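ApeI dehydratase-like domain-containing protein (Pectobacterium atrosepticum, PDB 3ESI) is of uncharacterized function but belongs to the ApeI-like hotdog-fold family and probably acts as a dehydratase on 3-hydroxyacyl thioesters. Local coordinates at the interface of chains A and B and the interface of chains A and C. Numbering follows the deposited sequence. Chains: chain A/B/C, uncharacterized protein.

Contact 1 and contact 2 join chain A to two different copies of the same protein, chains B and C. Each is part of a two-fold symmetric interface. The centres of their C-alpha atoms lie about 18 Å apart. They share no residue of chain A, but they draw on neighbouring stretches. Strand 71-74 supplies A:Ile72 and A:Phe74 to contact 2, and the loop that follows supplies A:Pro77 and A:Leu79 to contact 1. One segment of the chain thus faces both partners. The deposited assembly holds four copies, so the two contacts may together build a dimer of dimers.

Contact 1: the interface of chains A and B. Residues chain A 77, 79, 110; chain B 75-77, 110.
A:Leu79 and B:Pro77 reach toward each other across the interface. The leucine methyl CD2 touches CD of the proline ring at 3.7 Å. The CG of A:Leu79 is anti to its own carbonyl carbon (chi1 -48°), which sends the forked end toward chain B. Its other methyl, CD1, meets B:Gln76, whose side chain crosses the leucine at about a right angle. CD1 lies 3.4 Å from OE1, the amide oxygen of B:Gln76, and 3.7 Å from the backbone O of B:Gln75. A bend at chi2 (78°) in the glutamine chain turns its amide, with OE1, toward the leucine methyl. Its CG also sits 3.5 Å above the guanidinium plane of B:Arg110, toward the rim of that group.

Beside the leucine, A:Pro77 and B:Pro77 slide past each other in opposite directions. A:Pro77 CB meets B:Pro77 CG at 3.7 Å, and A:Pro77 CG meets B:Pro77 CB at 3.8 Å. This crossed pairing reflects the two-fold symmetry.

The two arginines point their NH1 ends at each other. NH1 of A:Arg110 is 4.4 Å from NH1 of B:Arg110, with no contact between them. Two like charges this near may disfavour each other unless neighbouring groups or solvent offset them.

The patch joins the loops after strand 71-74 through a small apolar core. It may help hold the four copies of the deposited assembly together; whether this pairing is the biological one, the structure alone does not show.

Contact 2: the interface of chains A and C. Residues chain A 45-46, 49, 69, 72, 74; chain C 36-37.
C:Phe37 inserts its ring into chain A, between the start of helix 45-59 and strand 71-74. With CG swung away from the carbonyl carbon, on the side of the backbone N (chi1 -50°), the ring leaves CB heading into this cleft. CG lies 4.1 Å from the backbone N of A:Val46. On the helix side, CD2 meets the methyl CG1 of A:Val46 at 3.4 Å, and CE2 lies by the same residue's CA. CD1 faces A:Gly45, with 3.8 Å to its CA. CE1 lies 3.8 Å from CD1 of A:Ile72, whose side chain crosses the phenylalanine at about a right angle. It is equally close to CZ of A:Phe74. At the tip, CZ of C:Phe37 approaches the carbonyl O of A:Gly45 at 3.3 Å. C:Phe37 CZ also packs against A:Leu49 CB at 3.8 Å.

The helix backbone covers one ring face. The carbonyl carbon of A:Gly45 is offset toward the rim, and A:Val46 N stands over the centre.

C:His36 turns toward A:Ile69, whose CB lies over the rim of one imidazole face. The still closer approach of A:Ile69 CG1 is doubtful.

C:His36 and C:Phe37 open the FabA/FabZ-type motif, which closes with a Pro-Gly step at residue 45. C:His36 takes the catalytic histidine's place and probably its role. In the hotdog fold, the sheet wraps helix 45-59. The His-Phe loop packs beside the partner's central helix, where a shared active site is likely.

Contact 1: the interface of chains A and B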
ATOM      1  N   PRO A  77      -9.851   4.790  -9.578  1.00 43.30           N
ATOM      2  CA  PRO A  77      -8.612   4.024  -9.732  1.00 41.86           C
ATOM      3  C   PRO A  77      -8.352   3.744 -11.211  1.00 40.51           C
ATOM      4  O   PRO A  77      -9.288   3.616 -12.003  1.00 41.44           O
ATOM      5  CB  PRO A  77      -8.897   2.744  -8.953  1.00 41.92           C
ATOM      6  CG  PRO A  77      -9.908   3.175  -7.935  1.00 42.09           C
ATOM      7  CD  PRO A  77     -10.816   4.054  -8.749  1.00 42.39           C
ATOM      8  N   LEU A  79      -6.861   1.098 -13.701  1.00 35.53           N
ATOM      9  CA  LEU A  79      -6.470  -0.303 -13.796  1.00 34.91           C
ATOM     10  C   LEU A  79      -5.538  -0.580 -14.967  1.00 33.82           C
ATOM     11  O   LEU A  79      -5.421   0.217 -15.889  1.00 33.60           O
ATOM     12  CB  LEU A  79      -7.710  -1.190 -13.931  1.00 35.60           C
ATOM     13  CG  LEU A  79      -8.848  -0.933 -12.943  1.00 38.64           C
ATOM     14  CD1 LEU A  79      -9.896  -2.034 -13.089  1.00 37.64           C
ATOM     15  CD2 LEU A  79      -8.306  -0.888 -11.522  1.00 37.63           C
ATOM     16  N   ARG A 110     -14.442   9.414 -17.695  1.00 54.75           N
ATOM     17  CA  ARG A 110     -14.505   9.786 -16.277  1.00 54.02           C
ATOM     18  C   ARG A 110     -13.174  10.379 -15.819  1.00 51.72           C
ATOM     19  O   ARG A 110     -12.113   9.976 -16.293  1.00 52.00           O
ATOM     20  CB  ARG A 110     -14.782   8.562 -15.397  1.00 56.04           C
ATOM     21  CG  ARG A 110     -16.047   7.791 -15.689  1.00 60.12           C
ATOM     22  CD  ARG A 110     -16.043   6.506 -14.872  1.00 64.62           C
ATOM     23  NE  ARG A 110     -14.827   5.723 -15.122  1.00 68.58           N
ATOM     24  CZ  ARG A 110     -14.509   4.591 -14.494  1.00 69.08           C
ATOM     25  NH1 ARG A 110     -15.319   4.098 -13.566  1.00 70.24           N
ATOM     26  NH2 ARG A 110     -13.386   3.951 -14.799  1.00 68.84           N
TER
ATOM     27  N   GLN B  75     -10.934  -7.749  -9.032  1.00 50.76           N
ATOM     28  CA  GLN B  75     -11.208  -7.216 -10.362  1.00 51.33           C
ATOM     29  C   GLN B  75     -11.486  -5.726 -10.373  1.00 50.43           C
ATOM     30  O   GLN B  75     -11.125  -5.033 -11.319  1.00 51.45           O
ATOM     31  CB  GLN B  75     -12.394  -7.948 -10.988  1.00 52.24           C
ATOM     32  CG  GLN B  75     -12.493  -9.393 -10.545  1.00 55.09           C
ATOM     33  CD  GLN B  75     -13.434 -10.206 -11.400  1.00 57.20           C
ATOM     34  OE1 GLN B  75     -13.815 -11.322 -11.030  1.00 59.67           O
ATOM     35  NE2 GLN B  75     -13.808  -9.664 -12.559  1.00 56.97           N
ATOM     36  N   GLN B  76     -12.130  -5.227  -9.328  1.00 49.33           N
ATOM     37  CA  GLN B  76     -12.438  -3.805  -9.272  1.00 47.84           C
ATOM     38  C   GLN B  76     -12.209  -3.258  -7.876  1.00 44.78           C
ATOM     39  O   GLN B  76     -12.592  -3.876  -6.883  1.00 44.29           O
ATOM     40  CB  GLN B  76     -13.892  -3.565  -9.675  1.00 50.45           C
ATOM     41  CG  GLN B  76     -14.110  -2.301 -10.482  1.00 55.67           C
ATOM     42  CD  GLN B  76     -13.698  -2.469 -11.943  1.00 58.76           C
ATOM     43  OE1 GLN B  76     -13.265  -1.511 -12.594  1.00 59.93           O
ATOM     44  NE2 GLN B  76     -13.848  -3.688 -12.471  1.00 58.34           N
ATOM     45  N   PRO B  77     -11.558  -2.097  -7.776  1.00 42.60           N
ATOM     46  CA  PRO B  77     -11.318  -1.526  -6.450  1.00 41.42           C
ATOM     47  C   PRO B  77     -12.640  -1.059  -5.849  1.00 40.68           C
ATOM     48  O   PRO B  77     -13.558  -0.669  -6.575  1.00 40.68           O
ATOM     49  CB  PRO B  77     -10.375  -0.360  -6.737  1.00 41.17           C
ATOM     50  CG  PRO B  77      -9.690  -0.774  -7.994  1.00 40.71           C
ATOM     51  CD  PRO B  77     -10.808  -1.364  -8.803  1.00 41.71           C
ATOM     52  N   ARG B 110     -21.137  -4.646 -10.954  1.00 53.73           N
ATOM     53  CA  ARG B 110     -19.858  -5.219 -11.372  1.00 53.14           C
ATOM     54  C   ARG B 110     -19.271  -6.074 -10.253  1.00 51.22           C
ATOM     55  O   ARG B 110     -19.463  -5.780  -9.075  1.00 52.39           O
ATOM     56  CB  ARG B 110     -18.843  -4.121 -11.683  1.00 55.42           C
ATOM     57  CG  ARG B 110     -19.238  -3.128 -12.744  1.00 60.53           C
ATOM     58  CD  ARG B 110     -18.204  -2.017 -12.781  1.00 64.38           C
ATOM     59  NE  ARG B 110     -18.049  -1.402 -11.462  1.00 68.41           N
ATOM     60  CZ  ARG B 110     -17.172  -0.442 -11.173  1.00 70.32           C
ATOM     61  NH1 ARG B 110     -16.356   0.023 -12.114  1.00 71.47           N
ATOM     62  NH2 ARG B 110     -17.114   0.064  -9.946  1.00 70.70           N
TER

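Contact 2: the interface of chains A and C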
ATOM      1  N   GLY A  45      -0.384   6.702  -6.769  1.00 33.94           N
ATOM      2  CA  GLY A  45      -0.158   8.133  -6.867  1.00 32.33           C
ATOM      3  C   GLY A  45       1.250   8.528  -7.273  1.00 31.54           C
ATOM      4  O   GLY A  45       1.422   9.500  -8.002  1.00 29.54           O
ATOM      5  N   VAL A  46       2.268   7.793  -6.832  1.00 30.84           N
ATOM      6  CA  VAL A  46       3.620   8.187  -7.217  1.00 31.92           C
ATOM      7  C   VAL A  46       3.803   8.115  -8.718  1.00 30.46           C
ATOM      8  O   VAL A  46       4.439   8.986  -9.315  1.00 30.15           O
ATOM      9  CB  VAL A  46       4.726   7.332  -6.529  1.00 33.57           C
ATOM     10  CG1 VAL A  46       4.601   7.465  -5.019  1.00 34.35           C
ATOM     11  CG2 VAL A  46       4.627   5.866  -6.955  1.00 34.70           C
ATOM     12  N   LEU A  49       1.923  10.993 -10.457  1.00 32.36           N
ATOM     13  CA  LEU A  49       2.653  12.246 -10.322  1.00 33.71           C
ATOM     14  C   LEU A  49       3.887  12.230 -11.221  1.00 33.58           C
ATOM     15  O   LEU A  49       4.158  13.184 -11.946  1.00 35.85           O
ATOM     16  CB  LEU A  49       3.077  12.467  -8.867  1.00 35.19           C
ATOM     17  CG  LEU A  49       4.001  13.677  -8.648  1.00 37.69           C
ATOM     18  CD1 LEU A  49       3.291  14.924  -9.131  1.00 37.98           C
ATOM     19  CD2 LEU A  49       4.395  13.816  -7.181  1.00 37.32           C
ATOM     20  N   ILE A  69       3.186  19.779  -3.949  1.00 45.70           N
ATOM     21  CA  ILE A  69       1.850  19.398  -4.386  1.00 48.25           C
ATOM     22  C   ILE A  69       0.848  20.308  -3.682  1.00 49.24           C
ATOM     23  O   ILE A  69       0.616  20.162  -2.487  1.00 48.81           O
ATOM     24  CB  ILE A  69       1.533  17.921  -3.995  1.00 49.32           C
ATOM     25  CG1 ILE A  69       2.012  17.637  -2.554  1.00 53.09           C
ATOM     26  CG2 ILE A  69       2.172  16.951  -4.980  1.00 49.21           C
ATOM     27  CD1 ILE A  69       3.565  17.696  -2.280  1.00 54.36           C
ATOM     28  N   ILE A  72      -3.998  17.304  -4.629  1.00 52.50           N
ATOM     29  CA  ILE A  72      -4.208  16.172  -5.516  1.00 52.98           C
ATOM     30  C   ILE A  72      -5.539  15.564  -5.118  1.00 52.35           C
ATOM     31  O   ILE A  72      -5.961  15.690  -3.979  1.00 52.55           O
ATOM     32  CB  ILE A  72      -3.115  15.099  -5.352  1.00 53.92           C
ATOM     33  CG1 ILE A  72      -1.742  15.762  -5.297  1.00 57.31           C
ATOM     34  CG2 ILE A  72      -3.152  14.131  -6.531  1.00 52.39           C
ATOM     35  CD1 ILE A  72      -0.582  14.774  -5.250  1.00 62.47           C
ATOM     36  N   PHE A  74      -7.754  11.894  -6.024  1.00 49.51           N
ATOM     37  CA  PHE A  74      -7.937  10.643  -6.741  1.00 49.30           C
ATOM     38  C   PHE A  74      -9.405  10.258  -6.675  1.00 49.46           C
ATOM     39  O   PHE A  74      -9.910   9.906  -5.616  1.00 50.89           O
ATOM     40  CB  PHE A  74      -7.048   9.559  -6.117  1.00 46.27           C
ATOM     41  CG  PHE A  74      -5.577   9.869  -6.212  1.00 45.25           C
ATOM     42  CD1 PHE A  74      -4.908   9.751  -7.422  1.00 44.42           C
ATOM     43  CD2 PHE A  74      -4.877  10.354  -5.109  1.00 46.84           C
ATOM     44  CE1 PHE A  74      -3.563  10.119  -7.538  1.00 45.85           C
ATOM     45  CE2 PHE A  74      -3.532  10.722  -5.214  1.00 46.34           C
ATOM     46  CZ  PHE A  74      -2.876  10.606  -6.430  1.00 44.32           C
TER
ATOM     47  N   HIS C  36       1.455  12.947   0.617  1.00 46.37           N
ATOM     48  CA  HIS C  36       0.144  12.829  -0.008  1.00 45.78           C
ATOM     49  C   HIS C  36      -0.156  11.408  -0.431  1.00 46.21           C
ATOM     50  O   HIS C  36      -1.309  11.074  -0.681  1.00 49.10           O
ATOM     51  CB  HIS C  36       0.025  13.724  -1.245  1.00 45.75           C
ATOM     52  CG  HIS C  36      -0.305  15.150  -0.936  1.00 45.34           C
ATOM     53  ND1 HIS C  36       0.637  16.059  -0.500  1.00 45.17           N
ATOM     54  CD2 HIS C  36      -1.481  15.818  -0.985  1.00 44.71           C
ATOM     55  CE1 HIS C  36       0.054  17.227  -0.294  1.00 45.59           C
ATOM     56  NE2 HIS C  36      -1.229  17.107  -0.582  1.00 45.67           N
ATOM     57  N   PHE C  37       0.862  10.563  -0.524  1.00 45.36           N
ATOM     58  CA  PHE C  37       0.602   9.198  -0.959  1.00 44.84           C
ATOM     59  C   PHE C  37       0.705   8.173   0.164  1.00 46.09           C
ATOM     60  O   PHE C  37       0.238   7.041   0.010  1.00 47.50           O
ATOM     61  CB  PHE C  37       1.552   8.787  -2.103  1.00 43.46           C
ATOM     62  CG  PHE C  37       1.616   9.771  -3.251  1.00 40.94           C
ATOM     63  CD1 PHE C  37       0.459  10.309  -3.798  1.00 41.00           C
ATOM     64  CD2 PHE C  37       2.843  10.144  -3.792  1.00 40.04           C
ATOM     65  CE1 PHE C  37       0.521  11.209  -4.872  1.00 40.93           C
ATOM     66  CE2 PHE C  37       2.922  11.040  -4.866  1.00 39.48           C
ATOM     67  CZ  PHE C  37       1.760  11.574  -5.407  1.00 39.97           C
TER